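Local coordinates for protein AimR transcriptional regulator (PDB 5ZVV) that switches viral infection between lysis and lysogeny, acting as a dimeric activator of aimX transcription that the arbitrium peptide converts to an inactive monomer, at residues A[79-84]-A[182-187]; A[86-91]-A[186-191]; A[118-123]-A[148-153]. All blocks are in the same frame, centred on the assembly; numbering follows the deposited sequence.

Contact 1: residues A[79-84]-A[182-187]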
loop_
_atom_site.group_PDB
_atom_site.type_symbol
_atom_site.label_atom_id
_atom_site.label_comp_id
_atom_site.label_asym_id
_atom_site.label_seq_id
_atom_site.Cartn_x
_atom_site.Cartn_y
_atom_site.Cartn_z
ATOM N N ALA A 79 -9.216 33.801 7.534
ATOM C CA ALA A 79 -8.702 32.903 8.565
ATOM C C ALA A 79 -8.381 31.527 7.994
ATOM O O ALA A 79 -7.384 30.905 8.381
ATOM C CB ALA A 79 -9.707 32.792 9.711
ATOM N N ARG A 80 -9.212 31.036 7.072
ATOM C CA ARG A 80 -8.947 29.749 6.430
ATOM C C ARG A 80 -7.676 29.809 5.591
ATOM O O ARG A 80 -6.795 28.936 5.694
ATOM C CB ARG A 80 -10.153 29.351 5.578
ATOM C CG ARG A 80 -11.479 29.555 6.289
ATOM C CD ARG A 80 -12.671 29.074 5.471
ATOM N NE ARG A 80 -13.920 29.552 6.057
ATOM C CZ ARG A 80 -14.710 30.463 5.504
ATOM N NH1 ARG A 80 -14.404 30.983 4.326
ATOM N NH2 ARG A 80 -15.820 30.843 6.122
ATOM N N GLN A 81 -7.560 30.844 4.752
ATOM C CA GLN A 81 -6.304 31.083 4.051
ATOM C C GLN A 81 -5.137 31.114 5.026
ATOM O O GLN A 81 -4.069 30.551 4.751
ATOM C CB GLN A 81 -6.380 32.396 3.267
ATOM C CG GLN A 81 -7.393 32.391 2.141
ATOM C CD GLN A 81 -7.471 33.723 1.417
ATOM O OE1 GLN A 81 -7.436 34.782 2.039
ATOM N NE2 GLN A 81 -7.574 33.672 0.095
ATOM N N SER A 82 -5.333 31.744 6.186
ATOM C CA SER A 82 -4.251 31.854 7.158
ATOM C C SER A 82 -3.849 30.489 7.697
ATOM O O SER A 82 -2.661 30.237 7.927
ATOM C CB SER A 82 -4.654 32.785 8.302
ATOM O OG SER A 82 -5.364 32.088 9.309
ATOM N N VAL A 83 -4.815 29.586 7.901
ATOM C CA VAL A 83 -4.441 28.268 8.409
ATOM C C VAL A 83 -3.664 27.496 7.351
ATOM O O VAL A 83 -2.707 26.774 7.674
ATOM C CB VAL A 83 -5.670 27.483 8.917
ATOM C CG1 VAL A 83 -6.393 26.747 7.795
ATOM C CG2 VAL A 83 -5.247 26.499 10.002
ATOM N N GLU A 84 -4.023 27.663 6.071
ATOM C CA GLU A 84 -3.273 26.963 5.030
ATOM C C GLU A 84 -1.858 27.515 4.895
ATOM O O GLU A 84 -0.887 26.751 4.797
ATOM C CB GLU A 84 -4.009 27.034 3.689
ATOM C CG GLU A 84 -3.138 26.686 2.473
ATOM C CD GLU A 84 -2.522 25.288 2.529
ATOM O OE1 GLU A 84 -2.937 24.460 3.367
ATOM O OE2 GLU A 84 -1.611 25.013 1.718
ATOM N N GLU A 182 -9.931 29.076 -8.797
ATOM C CA GLU A 182 -8.615 29.691 -8.873
ATOM C C GLU A 182 -8.387 30.614 -7.681
ATOM O O GLU A 182 -9.312 31.257 -7.183
ATOM C CB GLU A 182 -8.471 30.483 -10.174
ATOM C CG GLU A 182 -8.787 29.686 -11.425
ATOM C CD GLU A 182 -7.780 28.585 -11.683
ATOM O OE1 GLU A 182 -6.561 28.851 -11.602
ATOM O OE2 GLU A 182 -8.211 27.449 -11.963
ATOM N N GLY A 183 -7.147 30.679 -7.226
ATOM C CA GLY A 183 -6.787 31.620 -6.188
ATOM C C GLY A 183 -5.668 31.092 -5.311
ATOM O O GLY A 183 -4.973 30.138 -5.648
ATOM N N PHE A 184 -5.523 31.753 -4.160
ATOM C CA PHE A 184 -4.413 31.488 -3.247
ATOM C C PHE A 184 -4.403 30.036 -2.776
ATOM O O PHE A 184 -3.363 29.363 -2.814
ATOM C CB PHE A 184 -4.509 32.454 -2.063
ATOM C CG PHE A 184 -3.611 32.116 -0.919
ATOM C CD1 PHE A 184 -2.285 32.513 -0.921
ATOM C CD2 PHE A 184 -4.098 31.420 0.175
ATOM C CE1 PHE A 184 -1.457 32.208 0.141
ATOM C CE2 PHE A 184 -3.275 31.113 1.237
ATOM C CZ PHE A 184 -1.954 31.509 1.221
ATOM N N ILE A 185 -5.555 29.539 -2.320
ATOM C CA ILE A 185 -5.632 28.181 -1.785
ATOM C C ILE A 185 -5.259 27.159 -2.852
ATOM O O ILE A 185 -4.494 26.220 -2.592
ATOM C CB ILE A 185 -7.036 27.916 -1.210
ATOM C CG1 ILE A 185 -7.253 28.745 0.057
ATOM C CG2 ILE A 185 -7.237 26.434 -0.926
ATOM C CD1 ILE A 185 -6.346 28.346 1.205
ATOM N N LYS A 186 -5.780 27.332 -4.072
ATOM C CA LYS A 186 -5.527 26.359 -5.131
ATOM C C LYS A 186 -4.055 26.332 -5.526
ATOM O O LYS A 186 -3.503 25.261 -5.805
ATOM C CB LYS A 186 -6.405 26.663 -6.347
ATOM C CG LYS A 186 -6.300 25.633 -7.465
ATOM C CD LYS A 186 -7.297 25.914 -8.581
ATOM C CE LYS A 186 -7.120 24.938 -9.731
ATOM N NZ LYS A 186 -8.260 24.987 -10.683
ATOM N N GLU A 187 -3.399 27.494 -5.553
ATOM C CA GLU A 187 -1.968 27.522 -5.843
ATOM C C GLU A 187 -1.162 26.875 -4.720
ATOM O O GLU A 187 -0.178 26.167 -4.977
ATOM C CB GLU A 187 -1.508 28.961 -6.080
ATOM C CG GLU A 187 -2.174 29.624 -7.274
ATOM C CD GLU A 187 -1.956 28.849 -8.556
ATOM O OE1 GLU A 187 -0.784 28.648 -8.940
ATOM O OE2 GLU A 187 -2.956 28.427 -9.172
HETATM O O HOH W 1 -7.856 31.385 -1.709
#
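Gln81 and Ile185 bring the two backbones closest, with 6.6 Å from Gln81 CA to Ile185 CA, where the side of helix 77-88 meets the start of helix 184-203. Both helices belong to the all-helical, TPR-clan region of AimR. Gly183 is the N-cap of the second helix and has a positive phi of 149°. Phe184 follows, with CG anti to the backbone N (chi1 168°). Its ring thereby reaches helix 77-88 edge first, with Phe184 CE2 3.6 Å from Gln81 O. The Gln81 side chain crosses the same ring edge at a slant, CB being 3.9 Å from Phe184 CE2, and its amide is turned 74° from the ring plane. Ile185 makes the other contact. Its CD1 tip is 3.7 Å from Glu84 CB, while Trp113 of helix 108-124 also touches this side chain. The Glu84 carboxylate is held elsewhere, by Arg192, Ser188 and Tyr117. The Gln81 amide is gripped at both ends, with OE1 taking Leu46 N and NE2 donating to Asn45 OD1, which fixes its rotation. Gln81 NE2 also donates to a water at 2.9 Å, and that water accepts Ile185 N at 3.0 Å.

Contact 2: residues A[86-91]-A[186-191]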
loop_
_atom_site.group_PDB
_atom_site.type_symbol
_atom_site.label_atom_id
_atom_site.label_comp_id
_atom_site.label_asym_id
_atom_site.label_seq_id
_atom_site.Cartn_x
_atom_site.Cartn_y
_atom_site.Cartn_z
ATOM N N SER A 86 -0.139 29.063 7.192
ATOM C CA SER A 86 0.608 28.702 8.392
ATOM C C SER A 86 1.079 27.257 8.327
ATOM O O SER A 86 2.235 26.958 8.647
ATOM C CB SER A 86 -0.251 28.934 9.635
ATOM O OG SER A 86 0.493 28.707 10.819
ATOM N N ASP A 87 0.206 26.345 7.889
ATOM C CA ASP A 87 0.577 24.934 7.905
ATOM C C ASP A 87 1.584 24.600 6.810
ATOM O O ASP A 87 2.466 23.759 7.016
ATOM C CB ASP A 87 -0.660 24.054 7.772
ATOM C CG ASP A 87 -0.328 22.584 7.894
ATOM O OD1 ASP A 87 -0.082 22.126 9.029
ATOM O OD2 ASP A 87 -0.290 21.893 6.854
ATOM N N ILE A 88 1.470 25.234 5.638
ATOM C CA ILE A 88 2.424 24.922 4.577
ATOM C C ILE A 88 3.817 25.427 4.941
ATOM O O ILE A 88 4.824 24.857 4.505
ATOM C CB ILE A 88 1.948 25.485 3.222
ATOM C CG1 ILE A 88 2.668 24.774 2.073
ATOM C CG2 ILE A 88 2.176 26.987 3.139
ATOM C CD1 ILE A 88 2.205 25.197 0.695
ATOM N N ASN A 89 3.903 26.486 5.747
ATOM C CA ASN A 89 5.182 26.963 6.256
ATOM C C ASN A 89 5.676 26.168 7.458
ATOM O O ASN A 89 6.801 26.407 7.909
ATOM C CB ASN A 89 5.080 28.442 6.643
ATOM C CG ASN A 89 5.163 29.371 5.448
ATOM O OD1 ASN A 89 6.245 29.621 4.914
ATOM N ND2 ASN A 89 4.021 29.906 5.034
ATOM N N GLN A 90 4.864 25.242 7.976
ATOM C CA GLN A 90 5.192 24.447 9.163
ATOM C C GLN A 90 5.353 25.331 10.399
ATOM O O GLN A 90 6.211 25.090 11.251
ATOM C CB GLN A 90 6.435 23.581 8.938
ATOM C CG GLN A 90 6.223 22.454 7.936
ATOM C CD GLN A 90 7.495 21.679 7.643
ATOM O OE1 GLN A 90 8.563 21.994 8.169
ATOM N NE2 GLN A 90 7.387 20.663 6.794
ATOM N N TRP A 91 4.515 26.364 10.497
ATOM C CA TRP A 91 4.433 27.188 11.702
ATOM C C TRP A 91 3.437 26.529 12.659
ATOM O O TRP A 91 2.313 26.990 12.868
ATOM C CB TRP A 91 4.029 28.613 11.346
ATOM C CG TRP A 91 4.968 29.297 10.400
ATOM C CD1 TRP A 91 6.257 28.943 10.122
ATOM C CD2 TRP A 91 4.692 30.457 9.606
ATOM N NE1 TRP A 91 6.802 29.814 9.207
ATOM C CE2 TRP A 91 5.862 30.755 8.878
ATOM C CE3 TRP A 91 3.569 31.278 9.442
ATOM C CZ2 TRP A 91 5.939 31.831 7.994
ATOM C CZ3 TRP A 91 3.652 32.351 8.567
ATOM C CH2 TRP A 91 4.826 32.615 7.854
ATOM N N LYS A 186 -5.780 27.332 -4.072
ATOM C CA LYS A 186 -5.527 26.359 -5.131
ATOM C C LYS A 186 -4.055 26.332 -5.526
ATOM O O LYS A 186 -3.503 25.261 -5.805
ATOM C CB LYS A 186 -6.405 26.663 -6.347
ATOM C CG LYS A 186 -6.300 25.633 -7.465
ATOM C CD LYS A 186 -7.297 25.914 -8.581
ATOM C CE LYS A 186 -7.120 24.938 -9.731
ATOM N NZ LYS A 186 -8.260 24.987 -10.683
ATOM N N GLU A 187 -3.399 27.494 -5.553
ATOM C CA GLU A 187 -1.968 27.522 -5.843
ATOM C C GLU A 187 -1.162 26.875 -4.720
ATOM O O GLU A 187 -0.178 26.167 -4.977
ATOM C CB GLU A 187 -1.508 28.961 -6.080
ATOM C CG GLU A 187 -2.174 29.624 -7.274
ATOM C CD GLU A 187 -1.956 28.849 -8.556
ATOM O OE1 GLU A 187 -0.784 28.648 -8.940
ATOM O OE2 GLU A 187 -2.956 28.427 -9.172
ATOM N N SER A 188 -1.566 27.109 -3.467
ATOM C CA SER A 188 -0.895 26.464 -2.340
ATOM C C SER A 188 -0.996 24.945 -2.441
ATOM O O SER A 188 0.008 24.226 -2.324
ATOM C CB SER A 188 -1.499 26.966 -1.025
ATOM O OG SER A 188 -0.701 26.597 0.088
ATOM N N PHE A 189 -2.210 24.440 -2.677
ATOM C CA PHE A 189 -2.401 23.002 -2.833
ATOM C C PHE A 189 -1.600 22.469 -4.013
ATOM O O PHE A 189 -1.038 21.367 -3.946
ATOM C CB PHE A 189 -3.888 22.688 -3.002
ATOM C CG PHE A 189 -4.698 22.894 -1.751
ATOM C CD1 PHE A 189 -4.078 23.194 -0.546
ATOM C CD2 PHE A 189 -6.079 22.774 -1.776
ATOM C CE1 PHE A 189 -4.817 23.380 0.609
ATOM C CE2 PHE A 189 -6.826 22.953 -0.619
ATOM C CZ PHE A 189 -6.194 23.258 0.572
ATOM N N LYS A 190 -1.533 23.241 -5.101
ATOM C CA LYS A 190 -0.731 22.839 -6.251
ATOM C C LYS A 190 0.725 22.644 -5.857
ATOM O O LYS A 190 1.348 21.640 -6.220
ATOM C CB LYS A 190 -0.849 23.873 -7.373
ATOM C CG LYS A 190 -2.093 23.741 -8.245
ATOM C CD LYS A 190 -2.088 24.797 -9.343
ATOM C CE LYS A 190 -3.350 24.746 -10.190
ATOM N NZ LYS A 190 -3.404 25.884 -11.153
ATOM N N SER A 191 1.289 23.593 -5.110
ATOM C CA SER A 191 2.675 23.443 -4.677
ATOM C C SER A 191 2.848 22.209 -3.796
ATOM O O SER A 191 3.814 21.448 -3.963
ATOM C CB SER A 191 3.136 24.706 -3.951
ATOM O OG SER A 191 2.370 24.930 -2.781
#
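Ile88 reaches across to Ser188 and Ser191 near the end of helix 77-88, whose last turn leads into a Schellman motif within the TPR-clan fold. One methyl makes the whole contact. Ile88 CD1 lies 3.3 Å from Ser188 OG and 3.5 Å from Ser191 OG. A chi1 of -161° points CG1 away from the backbone N, and the extended isoleucine arm carries CD1 to the neighbouring helix. It meets the serines by van der Waals contact only. Val223 and Ile226 also touch Ile88, and Ile226 touches Ser191 as well, so Val223 and the start of helix 224-237 pack here. The next shell is polar. Ser188 OG pairs with Glu84 OE2, one turn before Ile88, at a modelled distance of 2.4 Å that is very short. Ser191 OG turns back to the carbonyl of Ser188, in a bond also modelled rather short. The buried methyl thus sits against two small side chains. Ile88 O accepts Arg225 NE from helix 224-237. The Schellman motif follows the last turn. Gln90 has positive phi (63°), Gln90 N donates to Asp87 O at 3.0 Å, and Trp91 N donates to Ser86 O, also at 3.0 Å.

Contact 3: residues A[118-123]-A[148-153]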
loop_
_atom_site.group_PDB
_atom_site.type_symbol
_atom_site.label_atom_id
_atom_site.label_comp_id
_atom_site.label_asym_id
_atom_site.label_seq_id
_atom_site.Cartn_x
_atom_site.Cartn_y
_atom_site.Cartn_z
ATOM N N SER A 118 -7.286 20.034 11.851
ATOM C CA SER A 118 -7.029 19.362 13.118
ATOM C C SER A 118 -6.694 17.893 12.892
ATOM O O SER A 118 -5.750 17.365 13.495
ATOM C CB SER A 118 -8.237 19.507 14.043
ATOM O OG SER A 118 -7.964 18.957 15.318
ATOM N N LEU A 119 -7.453 17.218 12.019
ATOM C CA LEU A 119 -7.122 15.841 11.663
ATOM C C LEU A 119 -5.746 15.756 11.015
ATOM O O LEU A 119 -4.959 14.855 11.328
ATOM C CB LEU A 119 -8.183 15.263 10.727
ATOM C CG LEU A 119 -9.591 15.058 11.288
ATOM C CD1 LEU A 119 -10.500 14.488 10.216
ATOM C CD2 LEU A 119 -9.555 14.147 12.500
ATOM N N HIS A 120 -5.451 16.685 10.103
ATOM C CA HIS A 120 -4.141 16.747 9.460
ATOM C C HIS A 120 -3.022 16.813 10.495
ATOM O O HIS A 120 -2.027 16.080 10.411
ATOM C CB HIS A 120 -4.102 17.964 8.529
ATOM C CG HIS A 120 -2.760 18.242 7.930
ATOM N ND1 HIS A 120 -2.019 17.280 7.279
ATOM C CD2 HIS A 120 -2.038 19.385 7.858
ATOM C CE1 HIS A 120 -0.891 17.814 6.846
ATOM N NE2 HIS A 120 -0.878 19.090 7.183
ATOM N N ARG A 121 -3.190 17.679 11.495
ATOM C CA ARG A 121 -2.165 17.861 12.516
ATOM C C ARG A 121 -2.062 16.645 13.426
ATOM O O ARG A 121 -0.959 16.268 13.842
ATOM C CB ARG A 121 -2.462 19.122 13.323
ATOM C CG ARG A 121 -2.235 20.398 12.532
ATOM C CD ARG A 121 -0.756 20.588 12.267
ATOM N NE ARG A 121 -0.037 20.872 13.504
ATOM C CZ ARG A 121 1.209 20.486 13.755
ATOM N NH1 ARG A 121 1.885 19.783 12.858
ATOM N NH2 ARG A 121 1.773 20.791 14.914
ATOM N N LYS A 122 -3.196 16.023 13.755
ATOM C CA LYS A 122 -3.149 14.795 14.541
ATOM C C LYS A 122 -2.442 13.680 13.784
ATOM O O LYS A 122 -1.782 12.832 14.397
ATOM C CB LYS A 122 -4.562 14.367 14.937
ATOM C CG LYS A 122 -5.207 15.270 15.974
ATOM C CD LYS A 122 -6.623 14.819 16.294
ATOM C CE LYS A 122 -7.275 15.737 17.311
ATOM N NZ LYS A 122 -8.692 15.361 17.568
ATOM N N LEU A 123 -2.561 13.666 12.454
ATOM C CA LEU A 123 -1.798 12.711 11.658
ATOM C C LEU A 123 -0.315 13.053 11.667
ATOM O O LEU A 123 0.532 12.154 11.735
ATOM C CB LEU A 123 -2.331 12.669 10.225
ATOM C CG LEU A 123 -3.637 11.910 9.987
ATOM C CD1 LEU A 123 -4.150 12.168 8.578
ATOM C CD2 LEU A 123 -3.440 10.422 10.217
ATOM N N LEU A 148 -12.787 19.232 0.737
ATOM C CA LEU A 148 -12.955 17.971 0.020
ATOM C C LEU A 148 -11.653 17.571 -0.654
ATOM O O LEU A 148 -11.289 16.389 -0.681
ATOM C CB LEU A 148 -14.078 18.083 -1.012
ATOM C CG LEU A 148 -15.521 17.971 -0.514
ATOM C CD1 LEU A 148 -16.496 18.285 -1.643
ATOM C CD2 LEU A 148 -15.786 16.588 0.063
ATOM N N PHE A 149 -10.923 18.556 -1.179
ATOM C CA PHE A 149 -9.595 18.295 -1.713
ATOM C C PHE A 149 -8.625 17.935 -0.594
ATOM O O PHE A 149 -7.979 16.879 -0.632
ATOM C CB PHE A 149 -9.109 19.521 -2.492
ATOM C CG PHE A 149 -7.809 19.318 -3.220
ATOM C CD1 PHE A 149 -6.597 19.481 -2.569
ATOM C CD2 PHE A 149 -7.799 18.991 -4.565
ATOM C CE1 PHE A 149 -5.402 19.304 -3.240
ATOM C CE2 PHE A 149 -6.607 18.815 -5.243
ATOM C CZ PHE A 149 -5.406 18.971 -4.575
ATOM N N PHE A 150 -8.546 18.783 0.437
ATOM C CA PHE A 150 -7.454 18.658 1.398
ATOM C C PHE A 150 -7.625 17.441 2.294
ATOM O O PHE A 150 -6.630 16.826 2.693
ATOM C CB PHE A 150 -7.333 19.928 2.244
ATOM C CG PHE A 150 -6.074 19.987 3.062
ATOM C CD1 PHE A 150 -4.856 20.264 2.460
ATOM C CD2 PHE A 150 -6.105 19.757 4.427
ATOM C CE1 PHE A 150 -3.694 20.314 3.205
ATOM C CE2 PHE A 150 -4.948 19.807 5.179
ATOM C CZ PHE A 150 -3.738 20.085 4.566
ATOM N N SER A 151 -8.866 17.071 2.616
ATOM C CA SER A 151 -9.086 15.855 3.387
ATOM C C SER A 151 -8.566 14.622 2.662
ATOM O O SER A 151 -8.381 13.577 3.294
ATOM C CB SER A 151 -10.573 15.686 3.705
ATOM O OG SER A 151 -11.340 15.567 2.522
ATOM N N ASN A 152 -8.322 14.717 1.353
ATOM C CA ASN A 152 -7.668 13.640 0.625
ATOM C C ASN A 152 -6.177 13.879 0.439
ATOM O O ASN A 152 -5.375 12.962 0.647
ATOM C CB ASN A 152 -8.341 13.440 -0.736
ATOM C CG ASN A 152 -9.690 12.762 -0.616
ATOM O OD1 ASN A 152 -9.768 11.556 -0.391
ATOM N ND2 ASN A 152 -10.761 13.534 -0.757
ATOM N N ALA A 153 -5.786 15.106 0.078
ATOM C CA ALA A 153 -4.373 15.410 -0.123
ATOM C C ALA A 153 -3.562 15.206 1.151
ATOM O O ALA A 153 -2.394 14.803 1.087
ATOM C CB ALA A 153 -4.214 16.844 -0.629
#
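Phe149 O accepts two backbone N-H groups, Asn152 N at 3.0 Å and Ala153 N at 2.9 Å, in the turn of helix 145-161 that presents Phe150 to His120. The same turn has a side-chain bond. Asn152 ND2 donates to Leu148 O at 2.9 Å, approaching almost straight off the end of the carbonyl, with Leu148 O lying close to the plane of the Asn152 amide. Across the contact the interaction is mainly aromatic. The ring of Phe150 comes edge first onto one face of the His120 imidazole, a T-shaped pair with planes at 81° and centroids of His120 and Phe150 5.1 Å apart. Two atoms of the phenyl edge do the touching. Phe150 CZ is 3.8 Å from His120 CD2, over the rim of the imidazole, and Phe150 CE2 is 3.8 Å from His120 CG. Phe150 CE2 also meets His120 CB at 3.9 Å. A chi1 of 173° swings the His120 imidazole away from its backbone N and stands it in the path of the phenyl edge. At the far end of the imidazole, NE2 makes a weak hydrogen bond with Asp87 OD2, which probably favours a proton on that nitrogen. Met154, one turn on from Phe150, also touches His120. The Phe150 ring itself is stacked with Tyr117 and meets Phe189, so it is held among aromatic neighbours. Helix 130-139 lies between the two helices in sequence and touches both, through Leu119 and Leu123 on one and Ser151 on the other. Helix 108-124 thus touches both helix 130-139 and helix 145-161, consistent with the helical-repeat fold of the TPR clan.

How the contacts relate
Contacts 1 and 2 are successive parts of one interface between helices 77-88 and 184-203, with centres about 8 Å apart. Glu84 of contact 1 joins them through Ser188 of contact 2, and Glu84 OE1 lies 3.5 Å from Phe189 CE1. Contact 3 lies within the chain between those helices, its centre about 14 Å from that of contact 1 and 13 Å from that of contact 2. The weak Asp87-His120 bond joins contacts 2 and 3, and Phe189 CE1 packs on Phe150 CD1 at 3.6 Å. Arg192 forms salt bridges with both Glu84 and Asp87. No segment touches the second subunit of the dimer.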